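Replicase polyprotein 1a (Avian infectious bronchitis virus, PDB 3LD1) is the coronavirus precursor from which several non-structural proteins are cut; the part crystallised here belongs to nsp2, whose role is not settled. Local coordinates at residues A[157-162]-A[208-214]; A[247-251]-A[322-327]; A[281-285]-A[341-347]; A[301-307]-A[350-356]; A[311-317]-A[328-332]. The protein carries 3 engineered substitutions. The contacts are given in a common frame with arbitrary orientation. Residues are numbered along the deposited sequence.

Interaction 1 of 5, residues A[157-162]-A[208-214]; sequences KVMDAL and CAKSITV
Residues 157-162 are helical and lie in the C-terminal part of helix 140-162. Ala161 N bonds back to Lys157 O (3.1 Å) and Leu162 N to Val158 O (2.9 Å). Residues 208-214 run beside them as a linker, extended from Ser211 on. It leaves helix 194-207 at Cys208, is near-helical at Ala209 and Lys210, and enters strand 214-217. The closest CA pairs are Lys157 with Ile212 and Ala161 with Val214, each 6.4 Å apart. Ile212 and Val214 point toward the helix and Thr213 away, as alternation in an extended chain requires. Ile212 CG2 sits 3.7 Å from Ala161 CB, 4.2 Å from Val158 CG2 and 3.6 Å from Lys157 O. Val214, chi1 t, puts CG2 3.9 Å from Ala161 CB and 4.0 Å from Leu162 CD2. Lys157 is m at chi1 and trans beyond. Its NZ comes 2.6 Å from Ala209 O, at an angle too poor for a hydrogen bond. Lys210 points away and forms a salt bridge with Asp29. This is helix-to-loop packing between the helical region and the strands that follow. No hydrogen bond crosses; aliphatic side chains meet at van der Waals distance, and the Lys157 ammonium lies near the Ala209 carbonyl at one end.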
# COMPACT_ATOMS: atom_id res chain seq x y z
N LYS A 157 3.74 9.43 0.13
CA LYS A 157 4.53 8.41 -0.54
C LYS A 157 4.03 8.10 -1.97
O LYS A 157 4.81 7.62 -2.81
CB LYS A 157 4.54 7.12 0.28
CG LYS A 157 5.09 7.22 1.73
CD LYS A 157 5.09 5.83 2.47
CE LYS A 157 5.71 5.92 3.85
NZ LYS A 157 5.87 4.55 4.35
N VAL A 158 2.74 8.36 -2.25
CA VAL A 158 2.15 8.04 -3.56
C VAL A 158 2.67 9.00 -4.61
O VAL A 158 3.34 8.57 -5.57
CB VAL A 158 0.60 7.95 -3.51
CG1 VAL A 158 0.04 8.01 -4.86
CG2 VAL A 158 0.17 6.68 -2.88
N MET A 159 2.39 10.29 -4.44
CA MET A 159 3.06 11.29 -5.24
C MET A 159 4.56 10.99 -5.38
O MET A 159 5.07 10.94 -6.50
CB MET A 159 2.83 12.70 -4.70
CG MET A 159 2.59 12.72 -3.19
SD MET A 159 2.88 14.26 -2.22
CE MET A 159 4.70 14.44 -2.13
N ASP A 160 5.28 10.75 -4.29
CA ASP A 160 6.73 10.59 -4.45
C ASP A 160 7.04 9.51 -5.48
O ASP A 160 7.65 9.81 -6.50
CB ASP A 160 7.50 10.43 -3.11
CG ASP A 160 7.62 11.79 -2.32
OD1 ASP A 160 7.13 12.87 -2.84
OD2 ASP A 160 8.21 11.79 -1.18
N ALA A 161 6.58 8.29 -5.23
CA ALA A 161 6.61 7.22 -6.22
C ALA A 161 6.24 7.64 -7.67
O ALA A 161 6.92 7.23 -8.62
CB ALA A 161 5.73 6.06 -5.77
N LEU A 162 5.20 8.44 -7.84
CA LEU A 162 4.77 8.87 -9.18
C LEU A 162 5.70 9.91 -9.81
O LEU A 162 5.49 10.33 -10.97
CB LEU A 162 3.39 9.50 -9.07
CG LEU A 162 2.13 8.72 -8.69
CD1 LEU A 162 0.97 9.68 -8.64
CD2 LEU A 162 1.84 7.60 -9.69
N CYS A 208 1.24 -1.43 3.37
CA CYS A 208 2.00 -0.47 2.71
C CYS A 208 2.78 0.43 3.61
O CYS A 208 3.31 1.46 3.17
CB CYS A 208 1.13 0.25 1.72
SG CYS A 208 -0.09 1.24 2.39
N ALA A 209 2.92 -0.00 4.86
CA ALA A 209 3.79 0.70 5.77
C ALA A 209 5.15 0.92 5.10
O ALA A 209 5.70 2.04 5.16
CB ALA A 209 3.99 -0.10 7.04
N LYS A 210 5.67 -0.15 4.46
CA LYS A 210 7.10 -0.29 4.16
C LYS A 210 7.51 0.54 2.92
O LYS A 210 8.43 1.33 2.99
CB LYS A 210 7.47 -1.78 3.95
CG LYS A 210 8.68 -2.28 4.76
CD LYS A 210 8.23 -3.05 6.02
CE LYS A 210 9.42 -3.41 6.96
NZ LYS A 210 9.05 -3.57 8.45
N SER A 211 6.84 0.35 1.78
CA SER A 211 7.18 1.09 0.55
C SER A 211 5.92 1.24 -0.23
O SER A 211 4.94 0.50 0.01
CB SER A 211 8.12 0.24 -0.27
OG SER A 211 7.57 -1.09 -0.22
N ILE A 212 5.91 2.16 -1.18
CA ILE A 212 4.83 2.22 -2.17
C ILE A 212 5.49 2.07 -3.54
O ILE A 212 6.37 2.87 -3.86
CB ILE A 212 3.95 3.53 -1.99
CG1 ILE A 212 2.66 3.24 -1.22
CG2 ILE A 212 3.60 4.24 -3.30
CD1 ILE A 212 2.84 3.00 0.23
N THR A 213 5.10 1.03 -4.29
CA THR A 213 5.66 0.71 -5.62
C THR A 213 4.60 0.87 -6.65
O THR A 213 3.64 0.07 -6.67
CB THR A 213 6.04 -0.79 -5.77
OG1 THR A 213 6.50 -1.25 -4.52
CG2 THR A 213 7.17 -1.01 -6.82
N VAL A 214 4.79 1.84 -7.54
CA VAL A 214 3.95 2.00 -8.72
C VAL A 214 4.45 1.18 -9.93
O VAL A 214 5.64 1.18 -10.25
CB VAL A 214 3.88 3.49 -9.03
CG1 VAL A 214 3.27 3.75 -10.37
CG2 VAL A 214 3.03 4.20 -7.94

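Interaction 2 of 5, residues A[247-251]-A[322-327]; sequences NGFMG and LGGHLC
Phe249 lays its ring on the imidazole of His325 in a face-to-face stack, centroids 3.8 Å apart and planes at 19°. The partner sits on the beta hairpin of strands 316-322 and 325-332, whose type I' turn runs from Leu322 to His325. Leu322 N bonds His325 O (2.8 Å) and His325 N bonds Leu322 O (2.7 Å). Gly323 and Gly324 fill the two central positions with positive phi. Residues 247-251 form a loop before strand 253-255, with Gly251 N bonded to Gly248 O (3.1 Å). Phe249 is extended, and Met250 has left-handed helical angles. The nearest CA pair is Phe249 and Gly323, 7.9 Å apart. Phe249 has chi1 t and chi2 near 81°; His325 has chi1 m and chi2 near 84°. His325 CB also lies over the Phe249 face, 4.1 Å from its centroid, as a CH-pi contact. Cys327 SG meets the ring edge, 4.8 Å from the same centroid. Met250, with chi1 m and the rest trans, brings CE 3.7 Å from Cys327 SG. Phe282 also meets the His325 ring, so strand 281-285 joins the aromatic group. Within the turn, His325 ND1 donates to Gly323 O at 2.9 Å.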
# COMPACT_ATOMS: atom_id res chain seq x y z
N ASN A 247 -6.95 5.53 -27.26
CA ASN A 247 -5.95 4.66 -27.86
C ASN A 247 -5.00 5.35 -28.87
O ASN A 247 -5.40 6.27 -29.57
CB ASN A 247 -6.65 3.51 -28.52
CG ASN A 247 -7.12 2.46 -27.52
OD1 ASN A 247 -6.94 2.60 -26.31
ND2 ASN A 247 -7.70 1.36 -28.03
N GLY A 248 -3.74 4.91 -28.92
CA GLY A 248 -2.65 5.67 -29.58
C GLY A 248 -1.68 4.71 -30.29
O GLY A 248 -2.02 3.54 -30.59
N PHE A 249 -0.47 5.19 -30.55
CA PHE A 249 0.46 4.35 -31.31
C PHE A 249 0.75 2.97 -30.66
O PHE A 249 0.95 2.89 -29.49
CB PHE A 249 1.74 5.12 -31.57
CG PHE A 249 2.74 4.35 -32.34
CD1 PHE A 249 2.63 4.25 -33.72
CD2 PHE A 249 3.77 3.69 -31.70
CE1 PHE A 249 3.52 3.56 -34.42
CE2 PHE A 249 4.70 2.97 -32.42
CZ PHE A 249 4.59 2.92 -33.77
N MET A 250 0.71 1.90 -31.45
CA MET A 250 0.89 0.47 -31.06
C MET A 250 0.04 0.02 -29.90
O MET A 250 0.38 -0.94 -29.19
CB MET A 250 2.37 0.13 -30.78
CG MET A 250 3.27 0.00 -31.95
SD MET A 250 4.86 -0.63 -31.46
CE MET A 250 5.61 -1.11 -32.99
N GLY A 251 -1.05 0.72 -29.65
CA GLY A 251 -2.08 0.17 -28.83
C GLY A 251 -1.97 0.65 -27.42
O GLY A 251 -2.51 0.03 -26.51
N LEU A 322 8.76 3.61 -37.63
CA LEU A 322 7.42 3.19 -38.07
C LEU A 322 6.35 4.13 -37.56
O LEU A 322 6.43 4.64 -36.41
CB LEU A 322 7.15 1.76 -37.61
CG LEU A 322 8.31 0.77 -37.93
CD1 LEU A 322 8.06 -0.58 -37.25
CD2 LEU A 322 8.41 0.53 -39.41
N GLY A 323 5.38 4.44 -38.42
CA GLY A 323 4.38 5.43 -38.05
C GLY A 323 5.02 6.63 -37.35
O GLY A 323 4.50 7.13 -36.40
N GLY A 324 6.19 7.04 -37.79
CA GLY A 324 6.82 8.25 -37.26
C GLY A 324 7.52 8.11 -35.94
O GLY A 324 7.99 9.11 -35.41
N HIS A 325 7.58 6.87 -35.43
CA HIS A 325 8.18 6.54 -34.13
C HIS A 325 9.34 5.57 -34.29
O HIS A 325 9.22 4.53 -35.01
CB HIS A 325 7.19 5.74 -33.28
CG HIS A 325 6.03 6.54 -32.80
ND1 HIS A 325 4.91 6.75 -33.58
CD2 HIS A 325 5.81 7.18 -31.63
CE1 HIS A 325 4.05 7.51 -32.91
NE2 HIS A 325 4.59 7.81 -31.74
N LEU A 326 10.39 5.80 -33.51
CA LEU A 326 11.57 4.95 -33.52
C LEU A 326 11.24 3.69 -32.77
O LEU A 326 11.01 3.72 -31.54
CB LEU A 326 12.75 5.60 -32.85
CG LEU A 326 14.13 5.52 -33.49
CD1 LEU A 326 15.21 5.59 -32.41
CD2 LEU A 326 14.36 4.32 -34.37
N CYS A 327 11.16 2.57 -33.52
CA CYS A 327 10.80 1.32 -32.93
C CYS A 327 11.95 0.33 -33.01
O CYS A 327 12.97 0.60 -33.64
CB CYS A 327 9.58 0.73 -33.63
SG CYS A 327 8.06 1.64 -33.53

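Interaction 3 of 5, residues A[281-285]-A[341-347]; sequences GFEVV and LSGNFAL
Strand 281-285 passes the hairpin of strands 335-342 and 345-355, whose type II' turn spans Ser342 to Phe345. Gly343 holds the positive-phi position. Ser342 N to Phe345 O and Phe345 N to Ser342 O, both 2.8 Å, close it. The nearest CA pair is Glu283 and Ser342, at 5.0 Å. One direct hydrogen bond crosses: Val284 N to Ser342 OG, 3.2 Å and nearly straight, with Ser342 chi1 t. Water 1 adds a bridge, accepting from Phe282 N (3.2 Å) and donating to Leu341 O (2.7 Å). Ser342 CA makes a CA-H...O contact with Phe282 O (3.4 Å). The apolar part centres on Val284, chi1 t. Its CG2 lies 4.2 Å from Phe345 CD1 and 4.1 Å from Leu347 CD1. A serine side chain and a water thus do the bridging. Strand 281-285 is an outermost strand of the antiparallel four-stranded sheet, next to 265-269. The hairpin belongs to the six-stranded mixed sheet, so this contact joins the two sheets.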
# COMPACT_ATOMS: atom_id res chain seq x y z
N GLY A 281 10.10 9.32 -30.29
CA GLY A 281 10.53 8.13 -29.59
C GLY A 281 10.01 7.99 -28.17
O GLY A 281 9.22 8.80 -27.68
N PHE A 282 10.45 6.94 -27.51
CA PHE A 282 9.96 6.68 -26.18
C PHE A 282 11.08 6.62 -25.16
O PHE A 282 12.21 6.21 -25.49
CB PHE A 282 9.18 5.39 -26.17
CG PHE A 282 8.17 5.23 -27.32
CD1 PHE A 282 7.00 6.01 -27.40
CD2 PHE A 282 8.40 4.26 -28.34
CE1 PHE A 282 6.07 5.80 -28.40
CE2 PHE A 282 7.48 4.06 -29.37
CZ PHE A 282 6.30 4.81 -29.38
N GLU A 283 10.77 7.12 -23.95
CA GLU A 283 11.66 7.03 -22.73
C GLU A 283 10.89 6.45 -21.55
O GLU A 283 10.01 7.17 -20.99
CB GLU A 283 12.14 8.41 -22.29
CG GLU A 283 13.50 8.85 -22.80
CD GLU A 283 13.74 10.37 -22.55
OE1 GLU A 283 14.33 11.06 -23.43
OE2 GLU A 283 13.27 10.91 -21.52
N VAL A 284 11.23 5.22 -21.15
CA VAL A 284 10.61 4.53 -20.03
C VAL A 284 10.64 5.44 -18.81
O VAL A 284 11.67 6.08 -18.55
CB VAL A 284 11.40 3.18 -19.66
CG1 VAL A 284 11.15 2.70 -18.24
CG2 VAL A 284 10.99 2.13 -20.52
N VAL A 285 9.55 5.46 -18.03
CA VAL A 285 9.58 6.11 -16.71
C VAL A 285 9.08 5.13 -15.62
O VAL A 285 8.11 4.37 -15.88
CB VAL A 285 8.84 7.49 -16.71
CG1 VAL A 285 9.64 8.60 -17.46
CG2 VAL A 285 7.46 7.37 -17.27
N LEU A 341 10.45 0.88 -28.27
CA LEU A 341 11.83 0.88 -27.82
C LEU A 341 12.17 2.11 -27.02
O LEU A 341 11.80 3.22 -27.43
CB LEU A 341 12.76 0.87 -29.06
CG LEU A 341 14.31 0.77 -29.00
CD1 LEU A 341 14.80 -0.48 -28.28
CD2 LEU A 341 15.06 0.91 -30.41
N SER A 342 12.95 1.94 -25.94
CA SER A 342 13.53 3.07 -25.20
C SER A 342 15.01 2.74 -24.99
O SER A 342 15.31 1.74 -24.31
CB SER A 342 12.80 3.15 -23.87
OG SER A 342 13.51 3.94 -22.95
N GLY A 343 15.93 3.53 -25.59
CA GLY A 343 17.37 3.21 -25.49
C GLY A 343 17.53 1.80 -26.08
O GLY A 343 17.24 1.59 -27.26
N ASN A 344 17.90 0.82 -25.23
CA ASN A 344 18.18 -0.58 -25.57
C ASN A 344 17.22 -1.46 -24.81
O ASN A 344 17.48 -2.60 -24.46
CB ASN A 344 19.62 -0.98 -25.20
CG ASN A 344 20.70 -0.48 -26.21
OD1 ASN A 344 21.81 -0.14 -25.84
ND2 ASN A 344 20.38 -0.48 -27.46
N PHE A 345 16.08 -0.90 -24.51
CA PHE A 345 15.07 -1.65 -23.81
C PHE A 345 13.83 -1.81 -24.78
O PHE A 345 13.32 -0.82 -25.38
CB PHE A 345 14.75 -0.93 -22.51
CG PHE A 345 14.08 -1.82 -21.48
CD1 PHE A 345 12.74 -1.68 -21.21
CD2 PHE A 345 14.79 -2.78 -20.79
CE1 PHE A 345 12.11 -2.51 -20.24
CE2 PHE A 345 14.19 -3.60 -19.87
CZ PHE A 345 12.84 -3.44 -19.58
N ALA A 346 13.38 -3.03 -24.98
CA ALA A 346 12.24 -3.26 -25.86
C ALA A 346 11.10 -3.68 -24.99
O ALA A 346 11.26 -4.51 -24.05
CB ALA A 346 12.54 -4.32 -26.88
N LEU A 347 9.95 -3.10 -25.25
CA LEU A 347 8.77 -3.46 -24.48
C LEU A 347 8.02 -4.59 -25.16
O LEU A 347 8.25 -4.85 -26.32
CB LEU A 347 7.87 -2.28 -24.50
CG LEU A 347 7.90 -1.23 -23.41
CD1 LEU A 347 9.27 -0.93 -22.66
CD2 LEU A 347 7.36 -0.03 -24.02
O HOH W 1 12.07 4.98 -29.43

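Interaction 4 of 5, residues A[301-307]-A[350-356]; sequences DLTLLDQ and VHCCERV
Strands 302-305 and 351-355 run antiparallel, their axes 4.8 Å apart at closest approach and 145° apart in direction. Thr303 and Glu354 form a hydrogen-bonded pair, CA atoms 5.5 Å apart. Thr303 N gives to Glu354 O (3.0 Å), and Glu354 N gives to Thr303 O (3.1 Å). Thr303 OG1, chi1 p, also donates to Glu354 O (2.9 Å), so that carbonyl accepts twice. Leu302-Arg355 and Leu304-Cys353 are non-hydrogen-bonded pairs, CA atoms 4.8 and 4.9 Å apart. At one end Val356 N makes a weak bond to Asp301 O (3.4 Å). At the other, Leu305 N gives to Cys352 O (3.0 Å). This ladder puts strand 302-308 on one side of strand 345-355 in the mixed beta sheet. Cys353 bonds through its backbone to Phe336 in strand 335-342. Strand 302-308 turns a corner at Asp306, the centre of an inverse gamma turn. Beyond the bend Cys352 N still finds an acceptor, Gln307 O (2.7 Å), and Gln307 NE2 donates to Cys352 SG (3.3 Å). Asp301 forms a salt bridge with Arg299, and His351 ND1 is bonded to Asp349 O. Apolar contacts fill in beside the ladder: Leu305 CD1 lies 3.8 Å from Cys352 CB, and Leu302 CD2 4.0 Å from Cys353 CB. Leu304 CD2 reaches His351 CB at 3.7 Å.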
# COMPACT_ATOMS: atom_id res chain seq x y z
N ASP A 301 13.05 -0.98 -44.46
CA ASP A 301 12.46 -1.83 -45.45
C ASP A 301 11.27 -2.53 -44.91
O ASP A 301 10.96 -3.65 -45.35
CB ASP A 301 13.50 -2.89 -45.90
CG ASP A 301 14.03 -3.71 -44.73
OD1 ASP A 301 14.14 -3.18 -43.61
OD2 ASP A 301 14.37 -4.87 -44.90
N LEU A 302 10.58 -1.92 -43.94
CA LEU A 302 9.44 -2.63 -43.34
C LEU A 302 8.20 -1.79 -43.18
O LEU A 302 8.27 -0.59 -43.09
CB LEU A 302 9.82 -3.27 -42.05
CG LEU A 302 10.79 -4.43 -42.08
CD1 LEU A 302 11.59 -4.60 -40.75
CD2 LEU A 302 9.99 -5.67 -42.26
N THR A 303 7.06 -2.45 -43.16
CA THR A 303 5.81 -1.80 -42.91
C THR A 303 5.18 -2.44 -41.69
O THR A 303 5.24 -3.66 -41.53
CB THR A 303 4.87 -1.97 -44.11
OG1 THR A 303 5.04 -3.28 -44.64
CG2 THR A 303 5.27 -0.99 -45.24
N LEU A 304 4.60 -1.59 -40.85
CA LEU A 304 3.92 -1.94 -39.63
C LEU A 304 2.51 -2.32 -39.97
O LEU A 304 1.77 -1.54 -40.50
CB LEU A 304 3.85 -0.71 -38.73
CG LEU A 304 3.86 -0.79 -37.20
CD1 LEU A 304 3.02 0.27 -36.52
CD2 LEU A 304 3.42 -2.13 -36.71
N LEU A 305 2.14 -3.53 -39.63
CA LEU A 305 0.79 -3.94 -39.75
C LEU A 305 0.05 -3.61 -38.48
O LEU A 305 0.62 -3.59 -37.38
CB LEU A 305 0.76 -5.44 -39.93
CG LEU A 305 1.42 -5.94 -41.21
CD1 LEU A 305 1.63 -7.46 -41.10
CD2 LEU A 305 0.58 -5.57 -42.46
N ASP A 306 -1.23 -3.39 -38.61
CA ASP A 306 -2.05 -3.10 -37.46
C ASP A 306 -2.41 -4.43 -36.78
O ASP A 306 -3.50 -4.94 -37.02
CB ASP A 306 -3.28 -2.37 -37.99
CG ASP A 306 -4.33 -2.12 -36.92
OD1 ASP A 306 -4.72 -0.93 -36.75
OD2 ASP A 306 -4.82 -3.10 -36.29
N GLN A 307 -1.52 -5.03 -35.98
CA GLN A 307 -1.77 -6.43 -35.54
C GLN A 307 -0.69 -7.09 -34.68
O GLN A 307 0.50 -7.09 -35.02
CB GLN A 307 -2.07 -7.27 -36.76
CG GLN A 307 -1.50 -8.65 -36.77
CD GLN A 307 -1.72 -9.29 -38.12
OE1 GLN A 307 -2.69 -8.96 -38.83
NE2 GLN A 307 -0.82 -10.20 -38.51
N VAL A 350 4.27 -6.44 -29.00
CA VAL A 350 4.77 -6.86 -30.27
C VAL A 350 3.72 -6.74 -31.38
O VAL A 350 2.64 -7.26 -31.24
CB VAL A 350 5.35 -8.29 -30.20
CG1 VAL A 350 5.96 -8.65 -31.57
CG2 VAL A 350 6.43 -8.39 -29.16
N HIS A 351 4.06 -6.03 -32.46
CA HIS A 351 3.22 -6.00 -33.67
C HIS A 351 3.87 -6.71 -34.89
O HIS A 351 5.09 -6.72 -35.04
CB HIS A 351 2.84 -4.56 -34.00
CG HIS A 351 1.92 -3.91 -32.99
ND1 HIS A 351 2.28 -3.73 -31.67
CD2 HIS A 351 0.67 -3.39 -33.11
CE1 HIS A 351 1.28 -3.14 -31.02
NE2 HIS A 351 0.28 -2.95 -31.86
N CYS A 352 3.06 -7.29 -35.78
CA CYS A 352 3.59 -7.91 -36.98
C CYS A 352 4.03 -6.88 -37.97
O CYS A 352 3.42 -5.79 -38.06
CB CYS A 352 2.54 -8.73 -37.66
SG CYS A 352 1.83 -9.98 -36.62
N CYS A 353 5.06 -7.28 -38.73
CA CYS A 353 5.54 -6.53 -39.92
C CYS A 353 5.58 -7.34 -41.26
O CYS A 353 5.68 -8.58 -41.28
CB CYS A 353 6.97 -6.00 -39.61
SG CYS A 353 7.04 -4.63 -38.34
N GLU A 354 5.56 -6.63 -42.39
CA GLU A 354 5.75 -7.23 -43.73
C GLU A 354 6.92 -6.54 -44.30
O GLU A 354 7.06 -5.32 -44.13
CB GLU A 354 4.66 -6.76 -44.64
CG GLU A 354 3.87 -7.78 -45.32
CD GLU A 354 2.53 -7.16 -45.60
OE1 GLU A 354 1.49 -7.73 -45.16
OE2 GLU A 354 2.53 -6.05 -46.16
N ARG A 355 7.74 -7.28 -45.03
CA ARG A 355 8.74 -6.63 -45.86
C ARG A 355 8.01 -5.91 -47.01
O ARG A 355 7.02 -6.43 -47.54
CB ARG A 355 9.77 -7.64 -46.35
CG ARG A 355 11.17 -7.04 -46.52
CD ARG A 355 12.11 -8.12 -47.05
NE ARG A 355 11.71 -9.41 -46.48
CZ ARG A 355 12.54 -10.41 -46.18
NH1 ARG A 355 13.84 -10.28 -46.42
NH2 ARG A 355 12.04 -11.53 -45.65
N VAL A 356 8.47 -4.70 -47.35
CA VAL A 356 7.89 -3.92 -48.45
C VAL A 356 7.83 -4.68 -49.78
O VAL A 356 8.81 -5.37 -50.16
CB VAL A 356 8.75 -2.68 -48.72
CG1 VAL A 356 8.53 -1.64 -47.66
CG2 VAL A 356 10.27 -3.07 -48.87

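Interaction 5 of 5, residues A[311-317]-A[328-332]; sequences IPVESEG and YVFKS
The hairpin of strands 316-322 and 325-332 carries two large rings, Tyr328 and Phe330, toward residues 311-317, which lead into its first strand. These are mostly extended from Ile311 to Glu314, break at Ser315, and become strand at Glu316. Gly317 and Phe330 are the nearest CA pair, 4.5 Å apart. The Phe330 ring, chi1 p and chi2 -86°, lies under the backbone at Val313 and Glu314, which pass over one face. Ile311 CD1 fits at its edge, 3.6 Å from Phe330 CE2. The Glu314 side chain, chi1 and chi2 both m, runs beside the ring, with CG 3.4 Å from Phe330 CD2. Val313, chi1 t, lays CG1 across the gap beside both rings, 3.8 Å from Tyr328 CE2 and 4.4 Å from Phe330 CE1. Gly317 makes a hollow beside Tyr328 and Val329. A CB there would clash with Val329 O and Tyr328 CZ; instead its CA comes 3.4 Å from Val329 O as a CA-H...O contact. Water 2 spans the strands, donating to Glu316 O (3.0 Å) and accepting from Lys331 N (3.2 Å). Val350 of strand 345-355 packs around Val313 and Phe330. Tyr328, chi1 t, runs its ring to the Ser315 bend, where OH donates to Glu314 O at 2.6 Å.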
# COMPACT_ATOMS: atom_id res chain seq x y z
N ILE A 311 4.54 -12.83 -28.90
CA ILE A 311 5.68 -13.72 -28.97
C ILE A 311 6.87 -13.03 -28.34
O ILE A 311 6.89 -11.78 -28.24
CB ILE A 311 6.05 -14.22 -30.44
CG1 ILE A 311 6.49 -13.08 -31.33
CG2 ILE A 311 4.93 -15.01 -31.10
CD1 ILE A 311 7.92 -13.04 -31.40
N PRO A 312 7.85 -13.83 -27.91
CA PRO A 312 9.12 -13.36 -27.41
C PRO A 312 9.78 -12.28 -28.28
O PRO A 312 9.90 -12.40 -29.52
CB PRO A 312 9.97 -14.64 -27.40
CG PRO A 312 8.97 -15.72 -27.04
CD PRO A 312 7.73 -15.30 -27.82
N VAL A 313 10.18 -11.22 -27.60
CA VAL A 313 11.05 -10.29 -28.19
C VAL A 313 12.46 -10.90 -28.37
O VAL A 313 13.05 -11.34 -27.41
CB VAL A 313 11.10 -9.02 -27.35
CG1 VAL A 313 12.20 -8.08 -27.88
CG2 VAL A 313 9.71 -8.34 -27.35
N GLU A 314 13.00 -10.89 -29.58
CA GLU A 314 14.33 -11.36 -29.82
C GLU A 314 15.30 -10.32 -29.28
O GLU A 314 15.06 -9.10 -29.41
CB GLU A 314 14.55 -11.61 -31.32
CG GLU A 314 13.74 -12.80 -31.87
CD GLU A 314 13.97 -14.12 -31.01
OE1 GLU A 314 15.14 -14.59 -30.92
OE2 GLU A 314 13.00 -14.65 -30.39
N SER A 315 16.40 -10.80 -28.69
CA SER A 315 17.39 -9.96 -28.02
C SER A 315 18.38 -9.22 -28.95
O SER A 315 19.16 -8.35 -28.48
CB SER A 315 18.14 -10.77 -26.97
OG SER A 315 19.04 -11.66 -27.61
N GLU A 316 18.34 -9.53 -30.27
CA GLU A 316 19.11 -8.75 -31.25
C GLU A 316 18.23 -8.42 -32.39
O GLU A 316 17.47 -9.29 -32.87
CB GLU A 316 20.30 -9.53 -31.83
CG GLU A 316 21.36 -9.93 -30.81
CD GLU A 316 22.70 -10.17 -31.45
OE1 GLU A 316 22.93 -9.80 -32.63
OE2 GLU A 316 23.55 -10.71 -30.74
N GLY A 317 18.32 -7.18 -32.85
CA GLY A 317 17.51 -6.73 -33.98
C GLY A 317 18.04 -5.42 -34.55
O GLY A 317 19.29 -5.14 -34.57
N TYR A 328 11.80 -0.79 -32.33
CA TYR A 328 12.69 -1.92 -32.40
C TYR A 328 11.99 -2.89 -33.29
O TYR A 328 10.75 -3.08 -33.22
CB TYR A 328 12.77 -2.57 -31.06
CG TYR A 328 13.65 -3.80 -31.00
CD1 TYR A 328 15.06 -3.67 -31.06
CD2 TYR A 328 13.09 -5.10 -30.86
CE1 TYR A 328 15.86 -4.80 -31.00
CE2 TYR A 328 13.89 -6.23 -30.79
CZ TYR A 328 15.28 -6.08 -30.86
OH TYR A 328 16.11 -7.18 -30.76
N VAL A 329 12.80 -3.57 -34.08
CA VAL A 329 12.31 -4.40 -35.13
C VAL A 329 13.21 -5.66 -35.07
O VAL A 329 14.44 -5.57 -34.92
CB VAL A 329 12.34 -3.51 -36.41
CG1 VAL A 329 13.58 -3.66 -37.28
CG2 VAL A 329 11.13 -3.58 -37.13
N PHE A 330 12.60 -6.84 -35.13
CA PHE A 330 13.34 -8.06 -35.12
C PHE A 330 12.74 -9.09 -36.07
O PHE A 330 11.58 -9.00 -36.38
CB PHE A 330 13.44 -8.62 -33.70
CG PHE A 330 12.13 -9.00 -33.07
CD1 PHE A 330 11.37 -8.06 -32.41
CD2 PHE A 330 11.72 -10.33 -33.04
CE1 PHE A 330 10.19 -8.42 -31.74
CE2 PHE A 330 10.54 -10.73 -32.37
CZ PHE A 330 9.77 -9.77 -31.74
N LYS A 331 13.55 -10.07 -36.48
CA LYS A 331 13.20 -11.20 -37.36
C LYS A 331 13.05 -12.52 -36.54
O LYS A 331 13.81 -12.81 -35.64
CB LYS A 331 14.31 -11.35 -38.41
CG LYS A 331 13.91 -12.01 -39.74
CD LYS A 331 15.12 -12.35 -40.66
CE LYS A 331 14.62 -13.13 -41.95
NZ LYS A 331 15.71 -13.71 -42.80
N SER A 332 12.04 -13.31 -36.87
CA SER A 332 11.69 -14.50 -36.10
C SER A 332 11.27 -15.61 -37.07
O SER A 332 10.11 -15.66 -37.52
CB SER A 332 10.54 -14.18 -35.16
OG SER A 332 10.68 -14.93 -33.99
O HOH W 2 16.56 -10.46 -35.50

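From the N terminus, interaction 1 closes first: the end of helix 140-162 meets the linker after helix 194-207, across 45 mostly helical residues. It finishes before the others open and touches none of them; interaction 3 is nearest, about 7 Å away between nearest atoms. The other four lie in the C-terminal beta region. Interaction 2 opens at 247-251, and its loop crosses those of interactions 3, 4 and 5. Interactions 3 and 4 also cross each other. Interaction 5, the shortest closure, nests inside both. Interaction 2 touches interactions 3 and 4, while Val313 and Val350 connect interactions 4 and 5. Interactions 2 and 3 tie the 247-251 loop and strand 281-285 to the six-stranded sheet; 4 and 5 hold parts of that sheet together.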